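Local coordinates for protein TlmII (Streptoalloteichus hindustanus, PDB 4HVM) that takes part in tallysomycin biosynthesis as a member of the condensation-domain family of nonribosomal peptide synthetases, and may bind phosphopantetheine, at residues A[12-16]-A[75-79]; A[23-27]-A[140-144]; A[191-195]-A[327-333]; A[297-301]-A[332-336]; A[358-362]-A[414-420]. All coordinates share one frame. Residues are numbered along the deposited sequence.

Contact 1. Residues A[12-16]-A[75-79]; sequences GLRRA and GLWMR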
# COMPACT_ATOMS: atom_id res chain seq x y z
N GLY A 12 24.52 9.79 -16.08
CA GLY A 12 23.31 10.19 -15.40
C GLY A 12 22.58 9.03 -14.75
O GLY A 12 21.45 8.71 -15.12
N LEU A 13 23.23 8.39 -13.79
CA LEU A 13 22.65 7.25 -13.08
C LEU A 13 22.74 7.44 -11.57
O LEU A 13 23.80 7.27 -10.98
CB LEU A 13 23.35 5.94 -13.48
CG LEU A 13 22.82 5.18 -14.70
CD1 LEU A 13 23.20 5.88 -16.00
CD2 LEU A 13 23.32 3.75 -14.68
N ARG A 14 21.61 7.78 -10.96
CA ARG A 14 21.55 7.96 -9.51
C ARG A 14 21.38 6.61 -8.81
O ARG A 14 20.72 5.71 -9.33
CB ARG A 14 20.41 8.91 -9.14
CG ARG A 14 20.43 9.37 -7.69
CD ARG A 14 19.36 10.42 -7.43
NE ARG A 14 19.49 11.01 -6.10
CZ ARG A 14 20.26 12.05 -5.82
NH1 ARG A 14 20.33 12.52 -4.58
NH2 ARG A 14 20.97 12.63 -6.78
N ARG A 15 21.98 6.48 -7.64
CA ARG A 15 21.87 5.25 -6.86
C ARG A 15 20.44 5.10 -6.35
O ARG A 15 19.77 6.08 -6.05
CB ARG A 15 22.85 5.27 -5.70
CG ARG A 15 23.11 3.91 -5.06
CD ARG A 15 23.86 3.00 -6.02
NE ARG A 15 24.48 1.87 -5.33
CZ ARG A 15 23.88 0.70 -5.12
NH1 ARG A 15 22.64 0.50 -5.54
NH2 ARG A 15 24.53 -0.27 -4.48
N ALA A 16 19.98 3.86 -6.25
CA ALA A 16 18.63 3.58 -5.77
C ALA A 16 18.56 3.68 -4.26
O ALA A 16 19.54 3.40 -3.56
CB ALA A 16 18.18 2.21 -6.23
N GLY A 75 24.94 -3.27 -8.78
CA GLY A 75 24.01 -2.62 -7.87
C GLY A 75 22.78 -2.11 -8.60
O GLY A 75 22.68 -2.26 -9.82
N LEU A 76 21.85 -1.51 -7.87
CA LEU A 76 20.63 -0.98 -8.47
C LEU A 76 20.76 0.52 -8.72
O LEU A 76 21.17 1.27 -7.83
CB LEU A 76 19.43 -1.26 -7.56
CG LEU A 76 18.04 -1.02 -8.15
CD1 LEU A 76 17.79 -1.89 -9.38
CD2 LEU A 76 16.98 -1.25 -7.10
N TRP A 77 20.39 0.95 -9.92
CA TRP A 77 20.55 2.35 -10.31
C TRP A 77 19.29 2.91 -10.98
O TRP A 77 18.50 2.16 -11.55
CB TRP A 77 21.75 2.51 -11.24
CG TRP A 77 23.03 2.01 -10.67
CD1 TRP A 77 23.48 0.72 -10.68
CD2 TRP A 77 24.04 2.79 -10.01
NE1 TRP A 77 24.71 0.65 -10.06
CE2 TRP A 77 25.08 1.90 -9.65
CE3 TRP A 77 24.18 4.15 -9.70
CZ2 TRP A 77 26.22 2.33 -8.98
CZ3 TRP A 77 25.32 4.57 -9.04
CH2 TRP A 77 26.33 3.66 -8.69
N MSE A 78 19.12 4.22 -10.89
CA MSE A 78 17.99 4.88 -11.54
C MSE A 78 18.43 5.62 -12.80
O MSE A 78 19.50 6.23 -12.83
CB MSE A 78 17.28 5.84 -10.57
CG MSE A 78 16.29 5.15 -9.65
SE MSE A 78 15.60 6.32 -8.24
CE MSE A 78 15.04 7.84 -9.30
N ARG A 79 17.61 5.54 -13.84
CA ARG A 79 17.92 6.15 -15.13
C ARG A 79 16.73 6.96 -15.61
O ARG A 79 15.62 6.43 -15.74
CB ARG A 79 18.25 5.05 -16.14
CG ARG A 79 18.66 5.53 -17.52
CD ARG A 79 18.80 4.35 -18.48
NE ARG A 79 19.49 4.71 -19.72
CZ ARG A 79 20.81 4.66 -19.88
NH1 ARG A 79 21.59 4.28 -18.87
NH2 ARG A 79 21.36 5.00 -21.04
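Residues 13-15 and 76-79 run antiparallel but splayed, their short axes inclined at 136° and approaching to 4.5 Å. Arg14 and Met78 form the hydrogen-bonded pair, their CA atoms 5.1 Å apart: Met78 N reaches Arg14 O at 2.7 Å in a nearly straight bond, while the return bond from Arg14 N to Met78 O, at 3.2 Å, is weak. Arg15 and Trp77 follow as a non-hydrogen-bonded pair, and beyond them Leu76 O accepts twice, from Ala16 N at 3.3 Å and from Arg15 NH1 at 2.8 Å. To make that second bond the Arg15 side chain folds back across the indole of Trp77, with CD of Arg15 packed over the six-membered ring of Trp77 in a CH-pi contact; Trp77 NE1 donates to the carbonyl of Asp74. Leu13 CD2 lies 4.0 Å from Trp77 CB, and Ala16 CB packs on Leu76 CG at 3.8 Å. Selenomethionine Met78 turns to the same sheet face as Arg14, where it also meets Val68 and Phe70 of the next strand. The backbone pairing of this surface edge strand is thus short, with one strong bond, one weak and that of Ala16 to Leu76, and Arg15 adds a side-chain bond to it.

Contact 2. Residues A[23-27]-A[140-144]; sequences AWRWL and AHQML
Residues 140-144 overlap what by sequence appears to be a degenerate HHxxxD motif of condensation domains: His141 appears to align with the first histidine, Gln142 replaces the second, usually the catalytic one, and the aspartate follows two residues past Leu144. Strand 140-141 runs into a type I turn (phi/psi -70°/-13° at Gln142, -86°/1° at Met143) closed by Leu144 N to His141 O, 3.0 Å. His141 ND1 (chi1 t) accepts from Met143 N at 3.1 Å. Opposite stands the last turn of helix 18-27, with Ala23 and Met143 nearest, CA to CA 7.1 Å. Leu27 CD1 (m, t) lies 3.9 Å from His141 CE1 and 3.8 Å from Gln142 CG, and Ala23 CB is 4.0 Å from Met143 CG. Selenomethionine Met143 (m, t, p) brings SE to 3.8 Å from Trp24 CE3, an oblique Met-aromatic contact. Trp26 (chi1 p) offers its ring edge, CZ2 at 3.7 Å from Gln142 OE1. Phe70 of strand 68-72 and Leu76 of strand 76-80 pack on Met143, and Gln20 of the same helix bonds the Met143 carbonyl.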
# COMPACT_ATOMS: atom_id res chain seq x y z
N ALA A 23 12.80 -3.68 -1.97
CA ALA A 23 11.71 -4.25 -2.76
C ALA A 23 12.24 -5.03 -3.96
O ALA A 23 11.65 -6.03 -4.37
CB ALA A 23 10.77 -3.16 -3.22
N TRP A 24 13.36 -4.57 -4.51
CA TRP A 24 13.96 -5.20 -5.68
C TRP A 24 14.46 -6.61 -5.37
O TRP A 24 14.62 -7.43 -6.27
CB TRP A 24 15.09 -4.34 -6.23
CG TRP A 24 15.71 -4.86 -7.50
CD1 TRP A 24 17.01 -5.24 -7.68
CD2 TRP A 24 15.06 -5.05 -8.75
NE1 TRP A 24 17.21 -5.66 -8.97
CE2 TRP A 24 16.02 -5.56 -9.65
CE3 TRP A 24 13.75 -4.85 -9.21
CZ2 TRP A 24 15.72 -5.86 -10.98
CZ3 TRP A 24 13.45 -5.16 -10.53
CH2 TRP A 24 14.43 -5.66 -11.40
N ARG A 25 14.70 -6.89 -4.09
CA ARG A 25 15.19 -8.20 -3.68
C ARG A 25 14.17 -9.31 -3.95
O ARG A 25 14.55 -10.43 -4.29
CB ARG A 25 15.60 -8.20 -2.21
CG ARG A 25 16.90 -7.46 -1.93
CD ARG A 25 17.35 -7.62 -0.49
NE ARG A 25 18.67 -7.04 -0.26
CZ ARG A 25 18.88 -5.80 0.20
NH1 ARG A 25 17.86 -5.02 0.49
NH2 ARG A 25 20.12 -5.36 0.37
N TRP A 26 12.89 -8.99 -3.80
CA TRP A 26 11.83 -9.97 -4.03
C TRP A 26 11.10 -9.75 -5.35
O TRP A 26 10.57 -10.69 -5.94
CB TRP A 26 10.84 -9.99 -2.86
CG TRP A 26 9.94 -8.79 -2.79
CD1 TRP A 26 10.22 -7.58 -2.23
CD2 TRP A 26 8.60 -8.70 -3.29
NE1 TRP A 26 9.14 -6.74 -2.36
CE2 TRP A 26 8.13 -7.40 -3.01
CE3 TRP A 26 7.75 -9.59 -3.96
CZ2 TRP A 26 6.86 -6.97 -3.37
CZ3 TRP A 26 6.48 -9.16 -4.31
CH2 TRP A 26 6.05 -7.86 -4.02
N LEU A 27 11.06 -8.50 -5.81
CA LEU A 27 10.35 -8.15 -7.04
C LEU A 27 11.06 -8.63 -8.30
O LEU A 27 10.44 -8.77 -9.35
CB LEU A 27 10.13 -6.65 -7.13
CG LEU A 27 8.93 -6.11 -6.36
CD1 LEU A 27 8.84 -4.60 -6.46
CD2 LEU A 27 7.66 -6.76 -6.88
N ALA A 140 1.17 2.24 -11.69
CA ALA A 140 2.56 2.51 -11.37
C ALA A 140 3.31 1.40 -10.65
O ALA A 140 2.74 0.67 -9.84
CB ALA A 140 2.67 3.81 -10.59
N HIS A 141 4.60 1.30 -10.95
CA HIS A 141 5.50 0.39 -10.25
C HIS A 141 5.69 0.91 -8.82
O HIS A 141 5.86 2.11 -8.61
CB HIS A 141 6.84 0.37 -10.98
CG HIS A 141 7.71 -0.80 -10.62
ND1 HIS A 141 8.36 -0.90 -9.41
CD2 HIS A 141 8.05 -1.90 -11.33
CE1 HIS A 141 9.06 -2.02 -9.38
NE2 HIS A 141 8.89 -2.65 -10.54
N GLN A 142 5.65 0.00 -7.85
CA GLN A 142 5.69 0.39 -6.44
C GLN A 142 7.04 0.95 -6.00
O GLN A 142 7.15 1.53 -4.92
CB GLN A 142 5.30 -0.79 -5.55
CG GLN A 142 6.30 -1.93 -5.55
CD GLN A 142 6.13 -2.86 -4.38
OE1 GLN A 142 5.30 -3.78 -4.41
NE2 GLN A 142 6.90 -2.64 -3.32
N MSE A 143 8.07 0.76 -6.83
CA MSE A 143 9.40 1.28 -6.53
C MSE A 143 9.54 2.73 -6.99
O MSE A 143 10.61 3.34 -6.85
CB MSE A 143 10.48 0.41 -7.17
CG MSE A 143 10.68 -0.92 -6.48
SE MSE A 143 12.06 -2.00 -7.33
CE MSE A 143 13.48 -0.67 -7.40
N LEU A 144 8.47 3.27 -7.55
CA LEU A 144 8.44 4.67 -7.97
C LEU A 144 7.40 5.43 -7.16
O LEU A 144 7.67 6.52 -6.66
CB LEU A 144 8.12 4.79 -9.46
CG LEU A 144 9.19 4.31 -10.44
CD1 LEU A 144 8.85 4.76 -11.85
CD2 LEU A 144 10.56 4.83 -10.03

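Contact 3. Residues A[191-195]-A[327-333]; sequences RHRWW and DAVVHYL
Residues 191-195 of helix 185-198 set three side chains against the end of helix 314-330 and the non-helical residues that follow. The closest CA atoms are those of Arg191 and His331, 5.8 Å apart. His331 is the first residue to leave helical angles (phi -101°, psi 47°); its chi1 is m, and His331 ND1 bonds Asp327 O at 2.8 Å. Trp194 (chi1 t, chi2 90°) lays its five-membered ring face to face on that imidazole, centroids 3.5 Å apart and planes at 8°, while His331 CB sits over the six-membered ring in a CH-pi contact. Water 1 accepts from Trp194 NE1 at 2.8 Å and gives a weak 3.5 Å bond to Asp327 OD1. Here, in the C-terminal half of the condensation-domain fold, a helix packs on the end of another and on the loop that leaves it, side chains taking up the His331 and Tyr332 carbonyls. Trp195 NE1 (chi1 m, chi2 95°) donates to His331 O at 3.0 Å. Trp195 CD1 lies 3.6 Å from CB of Leu333 (t, p). Arg191 (m, m, t) bends so that Arg191 NH1 bonds Tyr332 O at 2.7 Å and one guanidinium face covers Val330 O; Arg191 CB meets Leu333 CD1 at 4.1 Å.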
# COMPACT_ATOMS: atom_id res chain seq x y z
N ARG A 191 19.51 -1.44 16.39
CA ARG A 191 18.28 -1.95 15.82
C ARG A 191 18.47 -3.40 15.36
O ARG A 191 17.58 -4.24 15.51
CB ARG A 191 17.84 -1.09 14.63
CG ARG A 191 17.68 0.39 14.96
CD ARG A 191 16.54 0.64 15.93
NE ARG A 191 16.44 2.04 16.31
CZ ARG A 191 15.80 2.97 15.59
NH1 ARG A 191 15.19 2.64 14.46
NH2 ARG A 191 15.76 4.23 16.01
N HIS A 192 19.64 -3.68 14.80
CA HIS A 192 19.95 -5.03 14.33
C HIS A 192 20.02 -5.99 15.51
O HIS A 192 19.61 -7.14 15.41
CB HIS A 192 21.27 -5.04 13.57
CG HIS A 192 21.53 -6.32 12.84
ND1 HIS A 192 22.18 -7.39 13.42
CD2 HIS A 192 21.23 -6.71 11.58
CE1 HIS A 192 22.27 -8.38 12.55
NE2 HIS A 192 21.70 -7.99 11.42
N ARG A 193 20.54 -5.50 16.63
CA ARG A 193 20.60 -6.29 17.85
C ARG A 193 19.20 -6.58 18.39
O ARG A 193 18.87 -7.72 18.71
CB ARG A 193 21.41 -5.56 18.92
CG ARG A 193 22.74 -6.20 19.25
CD ARG A 193 23.24 -5.71 20.61
NE ARG A 193 22.33 -6.09 21.68
CZ ARG A 193 22.17 -5.41 22.81
NH1 ARG A 193 22.87 -4.29 23.02
NH2 ARG A 193 21.32 -5.83 23.74
N TRP A 194 18.39 -5.53 18.49
CA TRP A 194 17.04 -5.62 19.04
C TRP A 194 16.21 -6.68 18.34
O TRP A 194 15.46 -7.42 18.98
CB TRP A 194 16.35 -4.25 18.94
CG TRP A 194 15.08 -4.14 19.73
CD1 TRP A 194 14.95 -3.72 21.03
CD2 TRP A 194 13.75 -4.44 19.28
NE1 TRP A 194 13.63 -3.74 21.41
CE2 TRP A 194 12.87 -4.18 20.35
CE3 TRP A 194 13.21 -4.90 18.07
CZ2 TRP A 194 11.49 -4.36 20.26
CZ3 TRP A 194 11.84 -5.08 17.98
CH2 TRP A 194 11.00 -4.81 19.07
N TRP A 195 16.34 -6.75 17.02
CA TRP A 195 15.58 -7.72 16.23
C TRP A 195 16.22 -9.11 16.25
O TRP A 195 15.52 -10.11 16.14
CB TRP A 195 15.40 -7.22 14.80
CG TRP A 195 14.32 -6.20 14.66
CD1 TRP A 195 14.46 -4.85 14.68
CD2 TRP A 195 12.92 -6.46 14.49
NE1 TRP A 195 13.24 -4.24 14.53
CE2 TRP A 195 12.28 -5.21 14.41
CE3 TRP A 195 12.16 -7.62 14.40
CZ2 TRP A 195 10.90 -5.10 14.25
CZ3 TRP A 195 10.79 -7.51 14.23
CH2 TRP A 195 10.17 -6.26 14.16
N ASP A 327 6.31 -0.08 19.94
CA ASP A 327 7.56 -0.75 20.31
C ASP A 327 8.37 -1.09 19.06
O ASP A 327 9.59 -0.93 19.04
CB ASP A 327 7.26 -2.01 21.11
CG ASP A 327 8.46 -2.52 21.88
OD1 ASP A 327 9.38 -1.72 22.17
OD2 ASP A 327 8.49 -3.72 22.21
N ALA A 328 7.68 -1.54 18.02
CA ALA A 328 8.31 -1.88 16.75
C ALA A 328 8.76 -0.62 16.01
O ALA A 328 9.79 -0.61 15.35
CB ALA A 328 7.37 -2.69 15.88
N VAL A 329 7.96 0.44 16.12
CA VAL A 329 8.28 1.71 15.48
C VAL A 329 9.50 2.38 16.12
O VAL A 329 10.38 2.88 15.43
CB VAL A 329 7.07 2.67 15.50
CG1 VAL A 329 7.46 4.06 15.04
CG2 VAL A 329 5.95 2.12 14.63
N VAL A 330 9.54 2.37 17.46
CA VAL A 330 10.67 2.92 18.20
C VAL A 330 11.97 2.23 17.80
O VAL A 330 13.00 2.88 17.61
CB VAL A 330 10.46 2.80 19.73
CG1 VAL A 330 11.78 2.95 20.47
CG2 VAL A 330 9.45 3.82 20.22
N HIS A 331 11.90 0.91 17.66
CA HIS A 331 13.06 0.12 17.25
C HIS A 331 12.99 -0.26 15.77
O HIS A 331 13.23 -1.41 15.40
CB HIS A 331 13.17 -1.14 18.11
CG HIS A 331 13.21 -0.87 19.58
ND1 HIS A 331 12.07 -0.81 20.35
CD2 HIS A 331 14.24 -0.63 20.42
CE1 HIS A 331 12.40 -0.55 21.61
NE2 HIS A 331 13.72 -0.43 21.67
N TYR A 332 12.68 0.73 14.94
CA TYR A 332 12.48 0.50 13.51
C TYR A 332 13.70 -0.09 12.82
O TYR A 332 14.83 0.32 13.04
CB TYR A 332 12.05 1.80 12.82
CG TYR A 332 12.04 1.71 11.30
CD1 TYR A 332 11.05 1.00 10.64
CD2 TYR A 332 13.01 2.34 10.54
CE1 TYR A 332 11.03 0.91 9.26
CE2 TYR A 332 13.01 2.27 9.16
CZ TYR A 332 12.01 1.55 8.53
OH TYR A 332 11.99 1.46 7.16
N LEU A 333 13.43 -1.09 11.98
CA LEU A 333 14.42 -1.67 11.09
C LEU A 333 13.68 -2.03 9.80
O LEU A 333 12.64 -2.69 9.86
CB LEU A 333 15.04 -2.93 11.71
CG LEU A 333 16.16 -3.61 10.93
CD1 LEU A 333 17.44 -2.78 10.97
CD2 LEU A 333 16.41 -5.02 11.46
O HOH W 1 12.27 -2.93 23.72

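Contact 4. Residues A[297-301]-A[332-336]; sequences TDRVV and YLPYH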
# COMPACT_ATOMS: atom_id res chain seq x y z
N THR A 297 7.22 4.46 1.83
CA THR A 297 6.36 3.65 2.69
C THR A 297 7.02 2.30 2.93
O THR A 297 7.48 1.65 1.99
CB THR A 297 4.97 3.44 2.06
OG1 THR A 297 4.36 4.71 1.80
CG2 THR A 297 4.09 2.63 3.00
N ASP A 298 7.07 1.89 4.19
CA ASP A 298 7.69 0.63 4.56
C ASP A 298 6.79 -0.16 5.50
O ASP A 298 5.88 0.39 6.12
CB ASP A 298 9.04 0.89 5.22
CG ASP A 298 9.91 -0.35 5.29
OD1 ASP A 298 9.73 -1.27 4.45
OD2 ASP A 298 10.77 -0.41 6.19
N ARG A 299 7.05 -1.46 5.60
CA ARG A 299 6.26 -2.34 6.46
C ARG A 299 6.96 -2.59 7.80
O ARG A 299 8.17 -2.81 7.85
CB ARG A 299 5.99 -3.67 5.75
CG ARG A 299 4.98 -3.57 4.62
CD ARG A 299 4.89 -4.88 3.86
NE ARG A 299 6.06 -5.12 3.03
CZ ARG A 299 6.25 -6.21 2.29
NH1 ARG A 299 5.34 -7.17 2.28
NH2 ARG A 299 7.36 -6.33 1.56
N VAL A 300 6.18 -2.56 8.88
CA VAL A 300 6.71 -2.90 10.20
C VAL A 300 6.01 -4.15 10.75
O VAL A 300 4.82 -4.36 10.52
CB VAL A 300 6.58 -1.73 11.20
CG1 VAL A 300 7.36 -0.53 10.69
CG2 VAL A 300 5.12 -1.37 11.42
N VAL A 301 6.77 -4.98 11.46
CA VAL A 301 6.23 -6.19 12.07
C VAL A 301 6.11 -5.99 13.58
O VAL A 301 7.09 -5.68 14.25
CB VAL A 301 7.11 -7.41 11.78
CG1 VAL A 301 6.56 -8.64 12.47
CG2 VAL A 301 7.24 -7.63 10.29
N TYR A 332 12.68 0.73 14.94
CA TYR A 332 12.48 0.50 13.51
C TYR A 332 13.70 -0.09 12.82
O TYR A 332 14.83 0.32 13.04
CB TYR A 332 12.05 1.80 12.82
CG TYR A 332 12.04 1.71 11.30
CD1 TYR A 332 11.05 1.00 10.64
CD2 TYR A 332 13.01 2.34 10.54
CE1 TYR A 332 11.03 0.91 9.26
CE2 TYR A 332 13.01 2.27 9.16
CZ TYR A 332 12.01 1.55 8.53
OH TYR A 332 11.99 1.46 7.16
N LEU A 333 13.43 -1.09 11.98
CA LEU A 333 14.42 -1.67 11.09
C LEU A 333 13.68 -2.03 9.80
O LEU A 333 12.64 -2.69 9.86
CB LEU A 333 15.04 -2.93 11.71
CG LEU A 333 16.16 -3.61 10.93
CD1 LEU A 333 17.44 -2.78 10.97
CD2 LEU A 333 16.41 -5.02 11.46
N PRO A 334 14.20 -1.56 8.65
CA PRO A 334 13.55 -1.76 7.35
C PRO A 334 13.10 -3.21 7.13
O PRO A 334 13.84 -4.14 7.46
CB PRO A 334 14.65 -1.38 6.36
CG PRO A 334 15.47 -0.38 7.10
CD PRO A 334 15.47 -0.84 8.53
N TYR A 335 11.90 -3.37 6.59
CA TYR A 335 11.29 -4.69 6.44
C TYR A 335 12.17 -5.67 5.69
O TYR A 335 12.22 -6.85 6.03
CB TYR A 335 9.93 -4.57 5.75
CG TYR A 335 9.17 -5.88 5.66
CD1 TYR A 335 8.44 -6.35 6.74
CD2 TYR A 335 9.18 -6.63 4.49
CE1 TYR A 335 7.75 -7.54 6.66
CE2 TYR A 335 8.48 -7.82 4.40
CZ TYR A 335 7.77 -8.27 5.49
OH TYR A 335 7.08 -9.46 5.41
N HIS A 336 12.87 -5.19 4.68
CA HIS A 336 13.77 -6.04 3.91
C HIS A 336 14.97 -6.46 4.75
O HIS A 336 15.48 -7.57 4.61
CB HIS A 336 14.22 -5.34 2.62
CG HIS A 336 15.00 -4.08 2.84
ND1 HIS A 336 16.37 -4.07 3.01
CD2 HIS A 336 14.60 -2.79 2.92
CE1 HIS A 336 16.78 -2.83 3.18
NE2 HIS A 336 15.73 -2.03 3.13
O HOH W 2 9.99 -3.73 9.83
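Tyr335 gives up the most surface here, 125 Å², followed by Asp298 with 69 Å² and Arg299 with 66 Å². Tyr335 is the first residue of helix 335-344, and its chi1 near 180° swings the phenol across the strand: Tyr335 CB lies 3.3 Å from Arg299 O, and the ring edge meets Val301, with CE1 of Tyr335 3.7 Å from Val301 CG2. The guanidinium of Arg299 is laid over one face of the same ring, NH2 of Arg299 coming to 3.4 Å from Tyr335 CE2, so one face carries the charged group while the edge meets the valine. Its hydroxyl is bonded to Trp357.

Strand 297-305 is an edge strand of the six-stranded mixed sheet in the C-terminal half of the condensation-domain fold, which is shared with CoA-dependent acyltransferases, and the segment 332-335 passes it nearly at right angles, at 100°. Pro334, in the N-cap position, has no acceptor on its side chain. The carboxylate of Asp298 reaches the start of the helix instead, Asp298 OD2 accepting from Tyr335 N at 3.2 Å. The same oxygen receives a very short bond, 2.4 Å, from Tyr332 OH to Asp298 OD2, so one carboxylate oxygen of the strand holds both the loop residue Tyr332 and the first helical amide. Val300 CG1 touches the edge of the Tyr332 ring, 4.0 Å from CD1 of Tyr332. Water 2 donates to Arg299 O and to Leu333 O, at 2.8 Å each.

Contact 5. Residues A[358-362]-A[414-420]; sequences DVAVH and GTTTDLS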
# COMPACT_ATOMS: atom_id res chain seq x y z
N ASP A 358 2.03 -13.76 9.52
CA ASP A 358 1.19 -14.02 8.35
C ASP A 358 -0.15 -13.29 8.34
O ASP A 358 -1.09 -13.70 7.65
CB ASP A 358 0.96 -15.53 8.19
CG ASP A 358 0.27 -16.14 9.39
OD1 ASP A 358 0.24 -15.48 10.44
OD2 ASP A 358 -0.24 -17.28 9.28
N VAL A 359 -0.25 -12.20 9.10
CA VAL A 359 -1.43 -11.35 9.04
C VAL A 359 -1.04 -9.95 8.61
O VAL A 359 -0.26 -9.27 9.28
CB VAL A 359 -2.15 -11.28 10.40
CG1 VAL A 359 -3.36 -10.37 10.31
CG2 VAL A 359 -2.55 -12.67 10.86
N ALA A 360 -1.58 -9.51 7.47
CA ALA A 360 -1.24 -8.20 6.94
C ALA A 360 -2.44 -7.26 6.96
O ALA A 360 -3.51 -7.59 6.45
CB ALA A 360 -0.70 -8.32 5.52
N VAL A 361 -2.25 -6.09 7.56
CA VAL A 361 -3.27 -5.05 7.57
C VAL A 361 -2.72 -3.82 6.87
O VAL A 361 -1.65 -3.33 7.21
CB VAL A 361 -3.66 -4.67 9.00
CG1 VAL A 361 -4.73 -3.59 8.98
CG2 VAL A 361 -4.15 -5.90 9.75
N HIS A 362 -3.46 -3.32 5.88
CA HIS A 362 -2.96 -2.23 5.05
C HIS A 362 -3.54 -0.86 5.43
O HIS A 362 -4.32 -0.75 6.37
CB HIS A 362 -3.18 -2.54 3.57
CG HIS A 362 -2.58 -3.84 3.13
ND1 HIS A 362 -1.22 -4.03 3.02
CD2 HIS A 362 -3.15 -5.02 2.79
CE1 HIS A 362 -0.97 -5.26 2.63
NE2 HIS A 362 -2.13 -5.89 2.48
N GLY A 414 3.62 -16.21 2.36
CA GLY A 414 3.11 -16.97 3.48
C GLY A 414 1.98 -16.30 4.23
O GLY A 414 1.43 -16.87 5.17
N THR A 415 1.63 -15.08 3.81
CA THR A 415 0.53 -14.36 4.44
C THR A 415 -0.79 -15.08 4.18
O THR A 415 -1.15 -15.36 3.04
CB THR A 415 0.43 -12.91 3.93
OG1 THR A 415 1.68 -12.25 4.14
CG2 THR A 415 -0.67 -12.16 4.66
N THR A 416 -1.50 -15.41 5.26
CA THR A 416 -2.75 -16.16 5.15
C THR A 416 -3.98 -15.27 5.31
O THR A 416 -5.04 -15.59 4.78
CB THR A 416 -2.81 -17.31 6.17
OG1 THR A 416 -2.64 -16.79 7.50
CG2 THR A 416 -1.73 -18.34 5.87
N THR A 417 -3.83 -14.18 6.05
CA THR A 417 -4.93 -13.23 6.21
C THR A 417 -4.48 -11.84 5.76
O THR A 417 -3.64 -11.21 6.41
CB THR A 417 -5.42 -13.17 7.67
OG1 THR A 417 -5.88 -14.47 8.08
CG2 THR A 417 -6.56 -12.17 7.82
N ASP A 418 -5.04 -11.38 4.65
CA ASP A 418 -4.71 -10.07 4.11
C ASP A 418 -5.93 -9.15 4.17
O ASP A 418 -6.99 -9.47 3.63
CB ASP A 418 -4.23 -10.20 2.66
CG ASP A 418 -3.49 -8.97 2.18
OD1 ASP A 418 -4.15 -7.96 1.86
OD2 ASP A 418 -2.24 -9.02 2.13
N LEU A 419 -5.77 -8.00 4.82
CA LEU A 419 -6.90 -7.11 5.04
C LEU A 419 -6.60 -5.69 4.56
O LEU A 419 -5.65 -5.06 5.01
CB LEU A 419 -7.28 -7.11 6.53
CG LEU A 419 -8.69 -6.69 6.93
CD1 LEU A 419 -9.15 -7.50 8.13
CD2 LEU A 419 -8.74 -5.20 7.23
N SER A 420 -7.43 -5.20 3.64
CA SER A 420 -7.24 -3.86 3.08
C SER A 420 -8.54 -3.07 3.09
O SER A 420 -9.63 -3.66 3.07
CB SER A 420 -6.71 -3.96 1.65
OG SER A 420 -6.45 -2.67 1.12
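Asp358, just ahead of strand 359-361, turns its carbonyl into the gap between two successive amides: Asp358 O accepts from Thr416 N at 3.0 Å and from Thr417 N at 3.2 Å. Its side chain comes close to Thr416 as well, OD2 of Asp358 standing 3.0 Å from Thr416 OG1 in a weak bond at best, while the carboxylate forms a salt bridge with Arg205. At Val359 regular parallel pairing begins, opposite Thr417, and Val359 CA makes a 3.4 Å CA-H...O contact with Thr417 O. Ala360, which with Asp418 points to the other face of the sheet, bonds through both its N and its O to the residues flanking Asp418, Ala360 N to Thr417 O at 2.9 Å and Leu419 N to Ala360 O at 2.8 Å; the two axes are only 5° apart and 4.9 Å distant. These are inner strands of the six-stranded mixed sheet in the C-terminal half of the condensation-domain fold, lying between strands 274-282 and 427-434. Val361, paired with Leu419, shares a sheet face with Val359 and Thr417, and helix 241-255 covers that face through Met245, Thr249 and Leu253. His362 closes the pairing with His362 N to Leu419 O at 2.9 Å, and its ring reaches back diagonally: His362 NE2 bonds Asp418 OD2 at 3.2 Å and, weakly, Asp418 OD1 at 3.0 Å, while ND1 is bonded to Glu280.

How the contacts relate
Contacts 4 and 5 are buried, contacts 2 and 3 partly so, and contact 1 lies at the surface. The two strand pairings differ accordingly: contact 5 is a regular parallel match in the middle of a sheet, contact 1 a splayed antiparallel one at an edge, leaning on arginine and tryptophan. Contacts 1 and 2 meet where Leu76 packs on Trp24 and Met143. Contacts 3 and 4 share Tyr332 and Leu333, so the same interhelix connection is bonded in both, by indole and guanidinium donors in the first and an aspartate acceptor in the second. Contacts 4 and 5 reach the same sheet without touching; contact 2 alone has no hydrogen bond between its segments.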